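Local coordinates for protein HTH-type transcriptional regulator TreR (Bacillus subtilis, PDB 2OGG) that represses transcription of the trehalose operon trePA and binds trehalose-6-phosphate, this chain being its effector-binding domain, at residues 36-41 with 58-63; 117-122 with 134-139. All coordinates share one frame; numbering follows the deposited sequence.

Both contacts lie in the one antiparallel sheet of the UTRA effector-binding domain, and each joins the two arms of a beta hairpin. Contact 1 (36-41 with 58-63) sits at the open end of the hairpin made by strands 37-46 and 49-59; contact 2 (117-122 with 134-139) zips strands 114-124 and 129-138. Along the chain they come in series, the first closing before the second opens. Their centres are about 18 Å apart, and their nearest atoms about 7 Å, so they do not touch. Strands 49-59 and 129-138 are neighbours, and this seam unites two hairpins distant in sequence into a single sheet.

Contact 1 (36-41 with 58-63); sequences DIWEVI and FFRKHV. With SO4 (sulfate ion), chain D.
Asp36 O takes the backbone N-H of Arg60 in a nearly straight bond (O to N 2.9 Å, 169° at the hydrogen), just where strand 49-59 gives way to a turn of helical backbone shape. Water 1 donates to Asp36 O and to O1 of a sulfate, probably from the crystallisation liquor, and accepts from Lys61 N; Asp36 N also donates to O1, and sulfate O3 lies near Arg60 NH1. The side chains of Asp36 and Arg60 run side by side, Asp36 CB touching Arg60 CD; Asp36 OD2 and Arg60 NE, 4.5 Å apart, feel each other only as charges. Ile37 sets its CD1 over one face of the Phe59 ring, 3.8 Å from the centroid, a CH-pi contact in a non-hydrogen-bonded pair. This is the open end of an antiparallel hairpin, strands 37-46 and 49-59 of the UTRA domain, and strand 11-19 flanks it through a backbone bond between Ile37 and Glu19. Trp38 and Phe58 form the adjacent hydrogen-bonded pair: Trp38 N reaches Phe58 O at 2.8 Å, and Phe58 N returns a longer bond to Trp38 O. Phe58 CG stands between its own N and carbonyl carbon (chi1 51°), and the ring offers one face to Trp38 CB; the five-membered ring of Trp38 meets it obliquely, the planes 42° apart. At the indole edge, Trp38 NE1 donates to Val63 O (2.6 Å), tying the turn's far end back to the strand.

Contact 2 (117-122 with 134-139); sequences VVRNYV and ESRHRL
Val118 and Ser135 are joined by a pair of backbone hydrogen bonds, Val118 N to Ser135 O and Ser135 N to Val118 O, each 2.8 Å between those atoms. CA-H...O contacts flank the pair: Val117 CA approaches Ser135 O at 3.4 Å, and Glu134 CA approaches Val118 O. Val117 with Arg136 and Arg119 with Glu134 are the non-hydrogen-bonded pairs on either side.

Van der Waals packing centres on Val117, whose two methyls lie against the flat faces of two guanidinium groups. CG2, beside the backbone N (CG1 being anti to it, chi1 -179°), lies against one face of the Arg136 guanidinium, Val117 CG2 coming to 3.6 Å from Arg136 NH1, while Val117 CG1 touches Glu134 CG at 3.8 Å and sits against a face of the Arg119 guanidinium, toward its rim. On the sheet face of Val118 and Ser135, Val118 CG2 meets His137 CE1 more loosely, at 4.2 Å. The two strands, 114-124 and 129-138, are the arms of an antiparallel hairpin in the UTRA sheet; strand 87-98 lies beyond the first arm and strand 49-59 beyond the second.

Charged groups gather on the face of Val117. Glu134 OE2 and Arg136 NH1, in the same strand, form a salt bridge whose modelled length, 2.4 Å, is implausibly short and doubtful in detail. Arg119 NH2 and Glu134 OE1 are 4.0 Å apart, with the carboxylate oxygen well out of the guanidinium plane, so they are related by charge alone. The two arginines come close as like charges, Arg119 NH2 to Arg136 NH1 4.4 Å; Glu97 forms salt bridges with both and Asp103 with Arg136 NE, and these carboxylates would be expected to offset the repulsion. Tyr132 OH is hydrogen-bonded to Arg119 NE and Glu134 OE1, whereas Ser135 OG on the other face is hydrogen-bonded to Asp54 OD1 of strand 49-59.

Contact 1 (36-41 with 58-63)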
# COMPACT_ATOMS: atom_id res chain seq x y z
N ASP A 36 26.68 -10.41 14.34
CA ASP A 36 26.20 -10.16 15.68
C ASP A 36 24.76 -9.67 15.59
O ASP A 36 24.47 -8.68 14.90
CB ASP A 36 27.09 -9.15 16.41
CG ASP A 36 28.33 -9.81 17.03
OD1 ASP A 36 28.32 -11.05 17.19
OD2 ASP A 36 29.26 -9.07 17.46
N ILE A 37 23.86 -10.37 16.27
CA ILE A 37 22.44 -10.12 16.15
C ILE A 37 21.90 -9.74 17.52
O ILE A 37 22.23 -10.38 18.51
CB ILE A 37 21.70 -11.41 15.68
CG1 ILE A 37 22.14 -11.81 14.27
CG2 ILE A 37 20.20 -11.22 15.71
CD1 ILE A 37 21.89 -10.73 13.26
N TRP A 38 21.08 -8.70 17.58
CA TRP A 38 20.44 -8.32 18.82
C TRP A 38 19.18 -9.17 18.88
O TRP A 38 18.59 -9.42 17.83
CB TRP A 38 20.01 -6.86 18.73
CG TRP A 38 21.11 -5.89 18.82
CD1 TRP A 38 21.50 -5.00 17.86
CD2 TRP A 38 21.85 -5.55 20.00
NE1 TRP A 38 22.45 -4.12 18.37
CE2 TRP A 38 22.63 -4.41 19.70
CE3 TRP A 38 21.80 -5.99 21.33
CZ2 TRP A 38 23.42 -3.77 20.64
CZ3 TRP A 38 22.58 -5.34 22.28
CH2 TRP A 38 23.38 -4.26 21.93
N GLU A 39 18.90 -9.77 20.03
CA GLU A 39 17.62 -10.44 20.24
C GLU A 39 16.86 -9.78 21.38
O GLU A 39 17.41 -9.56 22.45
CB GLU A 39 17.82 -11.91 20.57
CG GLU A 39 16.69 -12.50 21.41
CD GLU A 39 16.78 -14.03 21.58
OE1 GLU A 39 17.74 -14.50 22.23
OE2 GLU A 39 15.93 -14.76 21.02
N VAL A 40 15.62 -9.38 21.14
CA VAL A 40 14.80 -8.83 22.24
C VAL A 40 13.48 -9.59 22.31
O VAL A 40 12.79 -9.78 21.28
CB VAL A 40 14.47 -7.36 22.00
CG1 VAL A 40 13.77 -6.76 23.24
CG2 VAL A 40 15.73 -6.58 21.63
N ILE A 41 13.19 -10.16 23.47
CA ILE A 41 11.93 -10.84 23.65
C ILE A 41 11.12 -10.17 24.74
O ILE A 41 11.55 -10.07 25.90
CB ILE A 41 12.14 -12.33 23.90
CG1 ILE A 41 12.68 -13.02 22.64
CG2 ILE A 41 10.86 -13.01 24.36
CD1 ILE A 41 13.11 -14.44 22.91
N PHE A 58 17.61 -8.11 14.97
CA PHE A 58 18.20 -7.29 13.92
C PHE A 58 19.71 -7.18 14.08
O PHE A 58 20.26 -7.57 15.11
CB PHE A 58 17.54 -5.92 13.88
CG PHE A 58 17.48 -5.25 15.21
CD1 PHE A 58 16.47 -5.53 16.08
CD2 PHE A 58 18.53 -4.46 15.63
CE1 PHE A 58 16.45 -4.95 17.33
CE2 PHE A 58 18.50 -3.85 16.87
CZ PHE A 58 17.44 -4.07 17.71
N PHE A 59 20.39 -6.83 12.98
CA PHE A 59 21.86 -6.87 12.97
C PHE A 59 22.45 -5.69 13.74
O PHE A 59 22.29 -4.52 13.33
CB PHE A 59 22.43 -6.85 11.54
CG PHE A 59 22.11 -8.05 10.73
CD1 PHE A 59 23.13 -8.92 10.35
CD2 PHE A 59 20.86 -8.19 10.13
CE1 PHE A 59 22.88 -9.95 9.46
CE2 PHE A 59 20.57 -9.31 9.35
CZ PHE A 59 21.61 -10.14 8.94
N ARG A 60 23.42 -6.02 14.57
CA ARG A 60 24.13 -5.00 15.28
C ARG A 60 24.90 -4.12 14.30
O ARG A 60 25.14 -2.95 14.56
CB ARG A 60 25.06 -5.62 16.28
CG ARG A 60 26.13 -4.66 16.77
CD ARG A 60 27.33 -5.45 17.18
NE ARG A 60 28.48 -4.59 17.32
CZ ARG A 60 29.13 -4.04 16.30
NH1 ARG A 60 28.86 -4.41 15.05
NH2 ARG A 60 30.15 -3.23 16.55
N LYS A 61 25.29 -4.67 13.16
CA LYS A 61 26.11 -3.90 12.23
C LYS A 61 25.40 -2.65 11.75
O LYS A 61 26.01 -1.62 11.60
CB LYS A 61 26.53 -4.78 11.06
CG LYS A 61 26.58 -4.09 9.72
CD LYS A 61 26.77 -5.16 8.64
CE LYS A 61 26.01 -6.45 9.02
NZ LYS A 61 26.58 -7.67 8.38
N HIS A 62 24.08 -2.71 11.73
CA HIS A 62 23.27 -1.56 11.35
C HIS A 62 22.73 -0.71 12.51
O HIS A 62 22.56 0.51 12.35
CB HIS A 62 22.18 -1.98 10.36
CG HIS A 62 22.70 -2.26 8.98
ND1 HIS A 62 22.78 -3.54 8.45
CD2 HIS A 62 23.30 -1.43 8.07
CE1 HIS A 62 23.40 -3.48 7.28
NE2 HIS A 62 23.74 -2.23 7.04
N VAL A 63 22.64 -1.33 13.70
CA VAL A 63 22.15 -0.70 14.94
C VAL A 63 23.09 -1.02 16.12
O VAL A 63 22.89 -1.99 16.86
CB VAL A 63 20.71 -1.15 15.26
CG1 VAL A 63 20.19 -0.53 16.53
CG2 VAL A 63 19.81 -0.79 14.09
S SO4 D . 29.13 -7.84 13.28
O1 SO4 D . 27.87 -8.50 12.91
O2 SO4 D . 29.36 -6.74 12.33
O3 SO4 D . 29.05 -7.28 14.64
O4 SO4 D . 30.21 -8.83 13.21
O HOH W 1 25.60 -7.28 12.72

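Contact 2 (117-122 with 134-139)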
# COMPACT_ATOMS: atom_id res chain seq x y z
N VAL A 117 0.05 -15.33 14.74
CA VAL A 117 1.46 -14.97 14.63
C VAL A 117 1.75 -14.07 13.45
O VAL A 117 1.58 -14.47 12.29
CB VAL A 117 2.39 -16.19 14.52
CG1 VAL A 117 3.84 -15.72 14.43
CG2 VAL A 117 2.21 -17.12 15.72
N VAL A 118 2.12 -12.83 13.74
CA VAL A 118 2.51 -11.88 12.71
C VAL A 118 4.02 -11.82 12.55
O VAL A 118 4.76 -11.57 13.52
CB VAL A 118 1.99 -10.46 13.02
CG1 VAL A 118 2.35 -9.53 11.88
CG2 VAL A 118 0.47 -10.50 13.26
N ARG A 119 4.48 -12.17 11.36
CA ARG A 119 5.90 -12.10 11.04
C ARG A 119 6.17 -11.01 10.03
O ARG A 119 5.59 -11.00 8.96
CB ARG A 119 6.39 -13.42 10.48
CG ARG A 119 6.59 -14.46 11.54
CD ARG A 119 7.08 -15.74 10.90
NE ARG A 119 7.28 -16.80 11.88
CZ ARG A 119 6.39 -17.73 12.18
NH1 ARG A 119 5.14 -17.66 11.72
NH2 ARG A 119 6.69 -18.62 13.09
N ASN A 120 7.24 -10.29 10.27
CA ASN A 120 7.53 -9.10 9.50
C ASN A 120 9.02 -9.03 9.20
O ASN A 120 9.85 -9.25 10.08
CB ASN A 120 7.08 -7.91 10.34
CG ASN A 120 7.09 -6.65 9.58
OD1 ASN A 120 6.84 -6.63 8.38
ND2 ASN A 120 7.19 -5.56 10.30
N TYR A 121 9.35 -8.91 7.93
CA TYR A 121 10.73 -8.86 7.47
C TYR A 121 11.02 -7.49 6.86
O TYR A 121 10.40 -7.11 5.88
CB TYR A 121 10.92 -9.93 6.40
CG TYR A 121 10.55 -11.31 6.90
CD1 TYR A 121 11.54 -12.21 7.32
CD2 TYR A 121 9.22 -11.73 6.94
CE1 TYR A 121 11.21 -13.46 7.81
CE2 TYR A 121 8.89 -13.02 7.34
CZ TYR A 121 9.89 -13.85 7.85
OH TYR A 121 9.58 -15.13 8.26
N VAL A 122 11.97 -6.76 7.44
CA VAL A 122 12.24 -5.39 7.01
C VAL A 122 13.55 -5.34 6.23
O VAL A 122 14.49 -6.06 6.56
CB VAL A 122 12.31 -4.48 8.23
CG1 VAL A 122 12.24 -3.02 7.85
CG2 VAL A 122 11.21 -4.84 9.17
N GLU A 134 8.62 -11.25 15.14
CA GLU A 134 7.64 -12.32 15.29
C GLU A 134 6.75 -11.95 16.48
O GLU A 134 7.25 -11.77 17.59
CB GLU A 134 8.31 -13.66 15.58
CG GLU A 134 7.28 -14.75 15.81
CD GLU A 134 7.87 -16.08 16.23
OE1 GLU A 134 8.92 -16.48 15.68
OE2 GLU A 134 7.18 -16.80 17.00
N SER A 135 5.51 -11.60 16.18
CA SER A 135 4.61 -11.05 17.18
C SER A 135 3.47 -12.02 17.40
O SER A 135 2.76 -12.36 16.46
CB SER A 135 4.05 -9.72 16.68
OG SER A 135 3.50 -8.97 17.74
N ARG A 136 3.43 -12.61 18.58
CA ARG A 136 2.48 -13.70 18.85
C ARG A 136 1.33 -13.23 19.74
O ARG A 136 1.56 -12.82 20.90
CB ARG A 136 3.23 -14.86 19.51
CG ARG A 136 4.51 -15.21 18.77
CD ARG A 136 5.25 -16.40 19.39
NE ARG A 136 4.47 -17.63 19.34
CZ ARG A 136 4.52 -18.51 18.34
NH1 ARG A 136 5.28 -18.27 17.28
NH2 ARG A 136 3.80 -19.64 18.40
N HIS A 137 0.11 -13.26 19.20
CA HIS A 137 -1.07 -12.83 19.94
C HIS A 137 -1.96 -13.97 20.36
O HIS A 137 -2.31 -14.81 19.55
CB HIS A 137 -1.92 -11.92 19.07
CG HIS A 137 -1.20 -10.72 18.57
ND1 HIS A 137 -0.26 -10.78 17.56
CD2 HIS A 137 -1.32 -9.41 18.89
CE1 HIS A 137 0.19 -9.56 17.31
NE2 HIS A 137 -0.46 -8.71 18.08
N ARG A 138 -2.48 -13.88 21.58
CA ARG A 138 -3.64 -14.64 21.97
C ARG A 138 -4.84 -14.27 21.07
O ARG A 138 -5.04 -13.10 20.73
CB ARG A 138 -3.97 -14.31 23.41
CG ARG A 138 -4.66 -15.44 24.16
CD ARG A 138 -4.72 -15.08 25.62
NE ARG A 138 -5.75 -14.08 25.91
CZ ARG A 138 -6.12 -13.73 27.15
NH1 ARG A 138 -5.52 -14.28 28.21
NH2 ARG A 138 -7.04 -12.79 27.31
N LEU A 139 -5.66 -15.25 20.72
CA LEU A 139 -6.64 -15.06 19.66
C LEU A 139 -7.56 -13.87 19.86
O LEU A 139 -7.87 -13.17 18.90
CB LEU A 139 -7.47 -16.33 19.46
CG LEU A 139 -6.73 -17.39 18.67
CD1 LEU A 139 -5.58 -17.88 19.50
CD2 LEU A 139 -7.65 -18.55 18.32